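Local coordinates for ESX-1 secretion-associated protein EspB (Mycobacterium marinum, PDB 7P0Z) that is secreted by the mycobacterial ESX-1 system and assembles into a channel-like oligomer, which may take part in protein transport, at residues V34-S39 / G148-N153; N45-Q50 / A269-V274; A215-W220 / S263-K268. One frame throughout, in Å; residues are numbered along the deposited sequence.

Contact 1. Residues V34-S39 / G148-N153; sequences VPQAPS and GTSMVN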
loop_
_atom_site.group_PDB
_atom_site.type_symbol
_atom_site.label_atom_id
_atom_site.label_comp_id
_atom_site.label_asym_id
_atom_site.label_seq_id
_atom_site.Cartn_x
_atom_site.Cartn_y
_atom_site.Cartn_z
ATOM N N VAL A 34 37.393 -0.450 -13.842
ATOM C CA VAL A 34 36.386 -1.244 -14.530
ATOM C C VAL A 34 36.206 -2.545 -13.764
ATOM O O VAL A 34 37.174 -3.294 -13.614
ATOM C CB VAL A 34 36.780 -1.512 -15.982
ATOM C CG1 VAL A 34 35.824 -2.473 -16.582
ATOM C CG2 VAL A 34 36.769 -0.242 -16.737
ATOM N N PRO A 35 35.014 -2.842 -13.266
ATOM C CA PRO A 35 34.825 -4.042 -12.447
ATOM C C PRO A 35 34.720 -5.290 -13.312
ATOM O O PRO A 35 34.009 -5.305 -14.314
ATOM C CB PRO A 35 33.511 -3.754 -11.720
ATOM C CG PRO A 35 32.767 -2.891 -12.680
ATOM C CD PRO A 35 33.763 -2.102 -13.464
ATOM N N GLN A 36 35.425 -6.336 -12.924
ATOM C CA GLN A 36 35.400 -7.585 -13.666
ATOM C C GLN A 36 34.361 -8.536 -13.106
ATOM O O GLN A 36 33.885 -8.390 -11.985
ATOM C CB GLN A 36 36.762 -8.261 -13.650
ATOM C CG GLN A 36 37.884 -7.344 -13.918
ATOM C CD GLN A 36 37.709 -6.619 -15.219
ATOM O OE1 GLN A 36 37.141 -7.145 -16.161
ATOM N NE2 GLN A 36 38.201 -5.397 -15.282
ATOM N N ALA A 37 34.009 -9.512 -13.912
ATOM C CA ALA A 37 33.051 -10.515 -13.493
ATOM C C ALA A 37 33.630 -11.335 -12.355
ATOM O O ALA A 37 34.787 -11.749 -12.423
ATOM C CB ALA A 37 32.691 -11.420 -14.648
ATOM N N PRO A 38 32.879 -11.560 -11.290
ATOM C CA PRO A 38 33.413 -12.333 -10.166
ATOM C C PRO A 38 33.712 -13.781 -10.505
ATOM O O PRO A 38 34.598 -14.375 -9.888
ATOM C CB PRO A 38 32.304 -12.224 -9.117
ATOM C CG PRO A 38 31.426 -11.140 -9.582
ATOM C CD PRO A 38 31.512 -11.099 -11.047
ATOM N N SER A 39 33.008 -14.369 -11.461
ATOM C CA SER A 39 33.195 -15.761 -11.807
ATOM C C SER A 39 33.132 -15.881 -13.316
ATOM O O SER A 39 33.241 -14.889 -14.035
ATOM C CB SER A 39 32.143 -16.645 -11.134
ATOM O OG SER A 39 30.926 -16.574 -11.831
ATOM N N GLY A 148 35.592 -11.641 -6.922
ATOM C CA GLY A 148 34.977 -10.425 -6.465
ATOM C C GLY A 148 35.887 -9.356 -5.927
ATOM O O GLY A 148 35.383 -8.376 -5.382
ATOM N N THR A 149 37.200 -9.485 -6.055
ATOM C CA THR A 149 38.046 -8.446 -5.488
ATOM C C THR A 149 37.913 -7.145 -6.262
ATOM O O THR A 149 37.923 -6.062 -5.670
ATOM C CB THR A 149 39.500 -8.890 -5.443
ATOM O OG1 THR A 149 39.954 -9.193 -6.759
ATOM C CG2 THR A 149 39.601 -10.098 -4.598
ATOM N N SER A 150 37.793 -7.224 -7.581
ATOM C CA SER A 150 37.642 -5.994 -8.335
ATOM C C SER A 150 36.284 -5.362 -8.083
ATOM O O SER A 150 36.154 -4.141 -8.146
ATOM C CB SER A 150 37.855 -6.239 -9.818
ATOM O OG SER A 150 36.781 -6.956 -10.351
ATOM N N MET A 151 35.278 -6.164 -7.762
ATOM C CA MET A 151 34.013 -5.603 -7.328
ATOM C C MET A 151 34.170 -4.816 -6.045
ATOM O O MET A 151 33.557 -3.763 -5.880
ATOM C CB MET A 151 32.984 -6.697 -7.126
ATOM C CG MET A 151 32.522 -7.274 -8.401
ATOM S SD MET A 151 31.025 -6.511 -8.978
ATOM C CE MET A 151 30.990 -7.149 -10.641
ATOM N N VAL A 152 34.969 -5.322 -5.118
ATOM C CA VAL A 152 35.150 -4.623 -3.859
ATOM C C VAL A 152 35.949 -3.349 -4.064
ATOM O O VAL A 152 35.653 -2.320 -3.452
ATOM C CB VAL A 152 35.790 -5.561 -2.826
ATOM C CG1 VAL A 152 36.000 -4.846 -1.541
ATOM C CG2 VAL A 152 34.893 -6.728 -2.597
ATOM N N ASN A 153 36.958 -3.378 -4.931
ATOM C CA ASN A 153 37.675 -2.145 -5.232
ATOM C C ASN A 153 36.754 -1.117 -5.870
ATOM O O ASN A 153 36.782 0.065 -5.512
ATOM C CB ASN A 153 38.863 -2.425 -6.140
ATOM C CG ASN A 153 39.857 -3.364 -5.518
ATOM O OD1 ASN A 153 39.970 -3.459 -4.297
ATOM N ND2 ASN A 153 40.587 -4.074 -6.355
#

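Contact 2. Residues N45-Q50 / A269-V274; sequences NNAAEQ and ADLEPV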
loop_
_atom_site.group_PDB
_atom_site.type_symbol
_atom_site.label_atom_id
_atom_site.label_comp_id
_atom_site.label_asym_id
_atom_site.label_seq_id
_atom_site.Cartn_x
_atom_site.Cartn_y
_atom_site.Cartn_z
ATOM N N ASN A 45 28.976 -12.171 -15.806
ATOM C CA ASN A 45 29.495 -11.277 -16.821
ATOM C C ASN A 45 28.482 -10.200 -17.155
ATOM O O ASN A 45 28.840 -9.033 -17.333
ATOM C CB ASN A 45 29.868 -12.060 -18.063
ATOM C CG ASN A 45 30.584 -11.213 -19.061
ATOM O OD1 ASN A 45 30.049 -10.879 -20.112
ATOM N ND2 ASN A 45 31.812 -10.856 -18.744
ATOM N N ASN A 46 27.211 -10.574 -17.231
ATOM C CA ASN A 46 26.164 -9.589 -17.437
ATOM C C ASN A 46 26.157 -8.553 -16.335
ATOM O O ASN A 46 25.995 -7.364 -16.598
ATOM C CB ASN A 46 24.814 -10.275 -17.498
ATOM C CG ASN A 46 24.590 -10.965 -18.778
ATOM O OD1 ASN A 46 25.485 -11.062 -19.602
ATOM N ND2 ASN A 46 23.402 -11.486 -18.955
ATOM N N ALA A 47 26.296 -8.991 -15.093
ATOM C CA ALA A 47 26.280 -8.063 -13.979
ATOM C C ALA A 47 27.461 -7.112 -14.041
ATOM O O ALA A 47 27.318 -5.911 -13.802
ATOM C CB ALA A 47 26.278 -8.831 -12.667
ATOM N N ALA A 48 28.636 -7.631 -14.360
ATOM C CA ALA A 48 29.797 -6.765 -14.458
ATOM C C ALA A 48 29.620 -5.746 -15.568
ATOM O O ALA A 48 29.985 -4.579 -15.415
ATOM C CB ALA A 48 31.055 -7.593 -14.682
ATOM N N GLU A 49 29.059 -6.164 -16.692
ATOM C CA GLU A 49 28.861 -5.221 -17.775
ATOM C C GLU A 49 27.796 -4.193 -17.436
ATOM O O GLU A 49 27.928 -3.022 -17.792
ATOM C CB GLU A 49 28.525 -5.971 -19.045
ATOM C CG GLU A 49 29.732 -6.202 -19.866
ATOM C CD GLU A 49 29.631 -7.443 -20.681
ATOM O OE1 GLU A 49 28.500 -7.915 -20.901
ATOM O OE2 GLU A 49 30.683 -7.960 -21.109
ATOM N N GLN A 50 26.742 -4.605 -16.742
ATOM C CA GLN A 50 25.747 -3.653 -16.281
ATOM C C GLN A 50 26.372 -2.610 -15.370
ATOM O O GLN A 50 26.095 -1.417 -15.504
ATOM C CB GLN A 50 24.622 -4.385 -15.560
ATOM C CG GLN A 50 23.522 -3.490 -15.013
ATOM C CD GLN A 50 22.846 -2.650 -16.073
ATOM O OE1 GLN A 50 22.038 -3.143 -16.837
ATOM N NE2 GLN A 50 23.178 -1.382 -16.122
ATOM N N ALA A 269 21.664 -11.927 -9.668
ATOM C CA ALA A 269 22.686 -11.187 -10.377
ATOM C C ALA A 269 22.130 -10.354 -11.501
ATOM O O ALA A 269 22.880 -9.949 -12.383
ATOM C CB ALA A 269 23.746 -12.136 -10.923
ATOM N N ASP A 270 20.844 -10.097 -11.511
ATOM C CA ASP A 270 20.226 -9.260 -12.522
ATOM C C ASP A 270 20.093 -7.858 -11.944
ATOM O O ASP A 270 19.172 -7.576 -11.180
ATOM C CB ASP A 270 18.882 -9.838 -12.924
ATOM C CG ASP A 270 18.485 -9.448 -14.305
ATOM O OD1 ASP A 270 19.350 -9.474 -15.198
ATOM O OD2 ASP A 270 17.307 -9.112 -14.502
ATOM N N LEU A 271 21.019 -6.985 -12.308
ATOM C CA LEU A 271 21.139 -5.688 -11.669
ATOM C C LEU A 271 20.320 -4.630 -12.378
ATOM O O LEU A 271 20.232 -4.613 -13.602
ATOM C CB LEU A 271 22.593 -5.251 -11.618
ATOM C CG LEU A 271 23.390 -6.162 -10.704
ATOM C CD1 LEU A 271 24.838 -5.749 -10.684
ATOM C CD2 LEU A 271 22.788 -6.117 -9.322
ATOM N N GLU A 272 19.719 -3.764 -11.597
ATOM C CA GLU A 272 19.010 -2.634 -12.153
ATOM C C GLU A 272 19.989 -1.669 -12.811
ATOM O O GLU A 272 21.062 -1.415 -12.277
ATOM C CB GLU A 272 18.252 -1.909 -11.067
ATOM C CG GLU A 272 17.100 -2.677 -10.563
ATOM C CD GLU A 272 15.910 -2.543 -11.459
ATOM O OE1 GLU A 272 15.171 -1.542 -11.333
ATOM O OE2 GLU A 272 15.719 -3.431 -12.305
ATOM N N PRO A 273 19.654 -1.122 -13.964
ATOM C CA PRO A 273 20.430 -0.004 -14.493
ATOM C C PRO A 273 20.222 1.244 -13.659
ATOM O O PRO A 273 19.236 1.398 -12.946
ATOM C CB PRO A 273 19.872 0.173 -15.899
ATOM C CG PRO A 273 18.527 -0.367 -15.821
ATOM C CD PRO A 273 18.541 -1.476 -14.847
ATOM N N VAL A 274 21.178 2.146 -13.753
ATOM C CA VAL A 274 21.157 3.397 -13.014
ATOM C C VAL A 274 21.056 4.517 -14.027
ATOM O O VAL A 274 22.004 4.741 -14.777
ATOM C CB VAL A 274 22.416 3.562 -12.156
ATOM C CG1 VAL A 274 22.383 4.863 -11.404
ATOM C CG2 VAL A 274 22.542 2.421 -11.202
#

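Contact 3. Residues A215-W220 / S263-K268; sequences AQLQLW and SEYNTK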
loop_
_atom_site.group_PDB
_atom_site.type_symbol
_atom_site.label_atom_id
_atom_site.label_comp_id
_atom_site.label_asym_id
_atom_site.label_seq_id
_atom_site.Cartn_x
_atom_site.Cartn_y
_atom_site.Cartn_z
ATOM N N ALA A 215 29.648 -9.060 -4.833
ATOM C CA ALA A 215 30.694 -9.770 -4.107
ATOM C C ALA A 215 30.109 -10.744 -3.085
ATOM O O ALA A 215 30.553 -11.897 -2.975
ATOM C CB ALA A 215 31.624 -8.770 -3.437
ATOM N N GLN A 216 29.106 -10.309 -2.333
ATOM C CA GLN A 216 28.522 -11.213 -1.355
ATOM C C GLN A 216 27.809 -12.371 -2.026
ATOM O O GLN A 216 27.789 -13.479 -1.493
ATOM C CB GLN A 216 27.575 -10.473 -0.430
ATOM C CG GLN A 216 28.299 -9.484 0.374
ATOM C CD GLN A 216 29.527 -10.081 1.009
ATOM O OE1 GLN A 216 30.649 -9.778 0.617
ATOM N NE2 GLN A 216 29.325 -10.940 1.990
ATOM N N LEU A 217 27.202 -12.128 -3.180
ATOM C CA LEU A 217 26.574 -13.207 -3.919
ATOM C C LEU A 217 27.597 -14.236 -4.351
ATOM O O LEU A 217 27.337 -15.439 -4.298
ATOM C CB LEU A 217 25.850 -12.654 -5.135
ATOM C CG LEU A 217 25.036 -13.700 -5.897
ATOM C CD1 LEU A 217 23.911 -14.261 -5.038
ATOM C CD2 LEU A 217 24.515 -13.158 -7.207
ATOM N N GLN A 218 28.757 -13.781 -4.797
ATOM C CA GLN A 218 29.795 -14.719 -5.181
ATOM C C GLN A 218 30.216 -15.581 -4.003
ATOM O O GLN A 218 30.364 -16.798 -4.140
ATOM C CB GLN A 218 30.987 -13.972 -5.752
ATOM C CG GLN A 218 32.086 -14.874 -6.245
ATOM C CD GLN A 218 31.655 -15.732 -7.419
ATOM O OE1 GLN A 218 30.732 -15.392 -8.143
ATOM N NE2 GLN A 218 32.339 -16.837 -7.619
ATOM N N LEU A 219 30.392 -14.979 -2.834
ATOM C CA LEU A 219 30.753 -15.784 -1.674
ATOM C C LEU A 219 29.655 -16.774 -1.313
ATOM O O LEU A 219 29.930 -17.942 -1.011
ATOM C CB LEU A 219 31.062 -14.887 -0.487
ATOM C CG LEU A 219 32.300 -14.041 -0.687
ATOM C CD1 LEU A 219 32.648 -13.351 0.594
ATOM C CD2 LEU A 219 33.434 -14.877 -1.179
ATOM N N TRP A 220 28.412 -16.321 -1.319
ATOM C CA TRP A 220 27.302 -17.180 -0.944
ATOM C C TRP A 220 27.199 -18.373 -1.875
ATOM O O TRP A 220 26.975 -19.509 -1.439
ATOM C CB TRP A 220 26.021 -16.369 -0.971
ATOM C CG TRP A 220 24.831 -17.158 -0.810
ATOM C CD1 TRP A 220 24.212 -17.453 0.343
ATOM C CD2 TRP A 220 24.075 -17.766 -1.844
ATOM N NE1 TRP A 220 23.111 -18.213 0.106
ATOM C CE2 TRP A 220 23.006 -18.424 -1.238
ATOM C CE3 TRP A 220 24.203 -17.824 -3.229
ATOM C CZ2 TRP A 220 22.072 -19.125 -1.956
ATOM C CZ3 TRP A 220 23.285 -18.521 -3.935
ATOM C CH2 TRP A 220 22.235 -19.174 -3.302
ATOM N N SER A 263 20.208 -21.174 -10.075
ATOM C CA SER A 263 19.014 -20.379 -10.317
ATOM C C SER A 263 18.998 -19.150 -9.425
ATOM O O SER A 263 18.684 -18.041 -9.878
ATOM C CB SER A 263 17.760 -21.212 -10.089
ATOM O OG SER A 263 17.624 -21.519 -8.720
ATOM N N GLU A 264 19.322 -19.332 -8.146
ATOM C CA GLU A 264 19.455 -18.189 -7.254
ATOM C C GLU A 264 20.443 -17.176 -7.812
ATOM O O GLU A 264 20.164 -15.974 -7.867
ATOM C CB GLU A 264 19.923 -18.663 -5.891
ATOM C CG GLU A 264 19.740 -17.688 -4.787
ATOM C CD GLU A 264 18.383 -17.762 -4.190
ATOM O OE1 GLU A 264 17.684 -18.758 -4.445
ATOM O OE2 GLU A 264 18.022 -16.860 -3.430
ATOM N N TYR A 265 21.606 -17.656 -8.225
ATOM C CA TYR A 265 22.646 -16.789 -8.739
ATOM C C TYR A 265 22.169 -16.019 -9.949
ATOM O O TYR A 265 22.451 -14.831 -10.085
ATOM C CB TYR A 265 23.852 -17.627 -9.110
ATOM C CG TYR A 265 25.132 -16.880 -9.247
ATOM C CD1 TYR A 265 25.517 -16.354 -10.462
ATOM C CD2 TYR A 265 25.980 -16.736 -8.177
ATOM C CE1 TYR A 265 26.703 -15.688 -10.596
ATOM C CE2 TYR A 265 27.165 -16.087 -8.298
ATOM C CZ TYR A 265 27.530 -15.564 -9.504
ATOM O OH TYR A 265 28.723 -14.909 -9.609
ATOM N N ASN A 266 21.460 -16.681 -10.844
ATOM C CA ASN A 266 21.083 -16.034 -12.078
ATOM C C ASN A 266 20.018 -14.994 -11.847
ATOM O O ASN A 266 19.991 -13.973 -12.533
ATOM C CB ASN A 266 20.623 -17.066 -13.080
ATOM C CG ASN A 266 21.761 -17.833 -13.645
ATOM O OD1 ASN A 266 22.914 -17.489 -13.428
ATOM N ND2 ASN A 266 21.459 -18.899 -14.360
ATOM N N THR A 267 19.134 -15.212 -10.890
ATOM C CA THR A 267 18.134 -14.174 -10.737
ATOM C C THR A 267 18.648 -13.015 -9.907
ATOM O O THR A 267 18.341 -11.862 -10.205
ATOM C CB THR A 267 16.857 -14.732 -10.143
ATOM O OG1 THR A 267 17.132 -15.295 -8.867
ATOM C CG2 THR A 267 16.330 -15.787 -11.054
ATOM N N LYS A 268 19.421 -13.281 -8.867
ATOM C CA LYS A 268 19.866 -12.175 -8.045
ATOM C C LYS A 268 20.964 -11.366 -8.706
ATOM O O LYS A 268 21.160 -10.211 -8.342
ATOM C CB LYS A 268 20.348 -12.674 -6.700
ATOM C CG LYS A 268 19.239 -13.127 -5.837
ATOM C CD LYS A 268 19.704 -13.309 -4.446
ATOM C CE LYS A 268 18.581 -13.824 -3.628
ATOM N NZ LYS A 268 17.473 -12.866 -3.625
#

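Contact 1. Residues V34-S39 / G148-N153
The N-terminal end of helix 149-166, in the PPE part of the chain, meets the loop between the two PE helices here, with S150 and M151 reaching P35, Q36 and P38. G148 occupies the N-cap position. Its backbone has a positive phi of 109°, at which a CB would jam against the carbonyl O of Q147, and this explains the residue type. S150, whose CB points toward the loop, supplies the polar link: Q36 N donates to S150 OG over 3.0 Å with an N-H...O angle of 154°. OG lies between the backbone N and the carbonyl carbon of S150, and it is also hydrogen-bonded to D146 OD2, so two partners grip one hydroxyl and fix its rotation. D146 thus binds both S150 OG and G148 N through its two carboxylate oxygens. Serine suits the place because its short side chain puts a hydroxyl oxygen within hydrogen-bonding distance of a loop N-H. M151 lays its methyl beside the carbonyl O of Q36 and the ring of P38. A bend at chi2 (-95°) sets the position of SD. Beyond it, M151 CE lies 3.4 Å from Q36 O and 4.0 Å from P38 CD. P35 CB lies a little farther off, 4.4 Å from the same CE. The rigid rings of the two prolines thus give the flexible thioether a preformed surface, while P38 CB lies 4.0 Å from G148 N. Among the neighbouring helices, P35 and M151 both touch L51 of helix 42-81, P38 packs on A44 of that helix, and M151 and P38 meet M214 and Q218, respectively, of helix 181-224.

Contact 2. Residues N45-Q50 / A269-V274
From A47 opposite A269 (CA to CA 6.0 Å) to Q50 opposite P273 (6.7 Å), the loop 269-274, which follows helix 244-268, runs in the same direction as helix 42-81. The arrangement is an extended tail laid along one helix of the PE-PPE helical bundle, starting at A269, the first residue to leave helical backbone angles. A47 points its CB at this tail and reaches A269 O at 3.6 Å. The small size of alanine is useful here: a single methyl lets the backbone of the tail come close while still offering L271 CD1 an apolar partner at 3.9 Å. L271 is the tail residue whose side chain turns inward, with its exposed neighbours D270 and E272 directing their CB atoms away. L271 also touches M214 of helix 181-224 and L51 of helix 42-81. Q50 works in two halves. CG, placed anti to the backbone N (chi1 179°), rests against both the CB of L271, at 3.9 Å, and the carbonyl O of the same residue, at 3.8 Å. The chain then bends at chi2 (58°), and the amide passes obliquely across P273. Buried, that amide needs partners: NE2 is hydrogen-bonded to Q166 OE1 of a second subunit and weakly to S54 OG, and P273 packs on the same Q166 of that neighbour. This contact therefore lies at a subunit interface of the seven-chain assembly. Across the pair itself the touching is van der Waals, with Q50 NE2 3.5 Å from P273 CA and 3.7 Å from P273 CB.

Contact 3. Residues A215-W220 / S263-K268
E264, Y265 and K268 face W220, L217 and Q218 where helices 181-224 and 244-268 pass each other in the PPE helical bundle; the axes of the short segments 215-220 and 263-268 run antiparallel (174°), 10.7 Å apart at closest. That spacing is wide enough for large side chains to fill the interface. E264 comes first. Its aliphatic part lies against the far end of the W220 indole, CG 3.3 Å from W220 CH2 and CB 3.5 Å from the same atom. The two side chains cross at about a right angle, a pairing in which glutamate lends its methylenes to packing on the partly exposed border of the interface. Y265 follows and carries the centre. CG stands anti to the backbone N (chi1 -162°), and the ring then reaches over to helix 181-224. L217 settles on one face of it: CD2 makes a CH-pi contact 4.2 Å from the ring centroid, and CG lies 3.9 Å from Y265 CD2. A branched leucine fits because its CD2 can sit over the ring, offset toward the rim, while CG lies beside Y265 CD2. At the far end of the ring, Y265 OH donates to Q218 OE1 over a short 2.5 Å; the C=O...O angle at OE1 is 174°, and the amide plane is perpendicular to the phenol ring. Q218 NE2, hydrogen-bonded to Q147 OE1, steadies this amide; both Q218 and Y265 are buried and also touch S39. K268 closes the segment, leading its amine away, as befits a charged residue on an exposed border, while its CB lies 4.2 Å from L217 CD2.

Following the chain from the N terminus, the PE loop 34-39 opens contact 1 and helix 42-81 soon opens contact 2. Contact 1 closes at 148-153, at the start of helix 149-166. Contact 3 then opens on helix 181-224 and closes at the end of helix 244-268, just before the tail 269-274 closes contact 2. Contacts 1 and 2 therefore cross, contacts 1 and 3 stand in series, and contact 3 falls wholly within the span of contact 2. Contacts 1 and 2 tie PE to PPE parts, whereas contact 3 joins two PPE helices. They also touch: A37 and Q36 pack on A48, S39 on Q218, and A269 on L217.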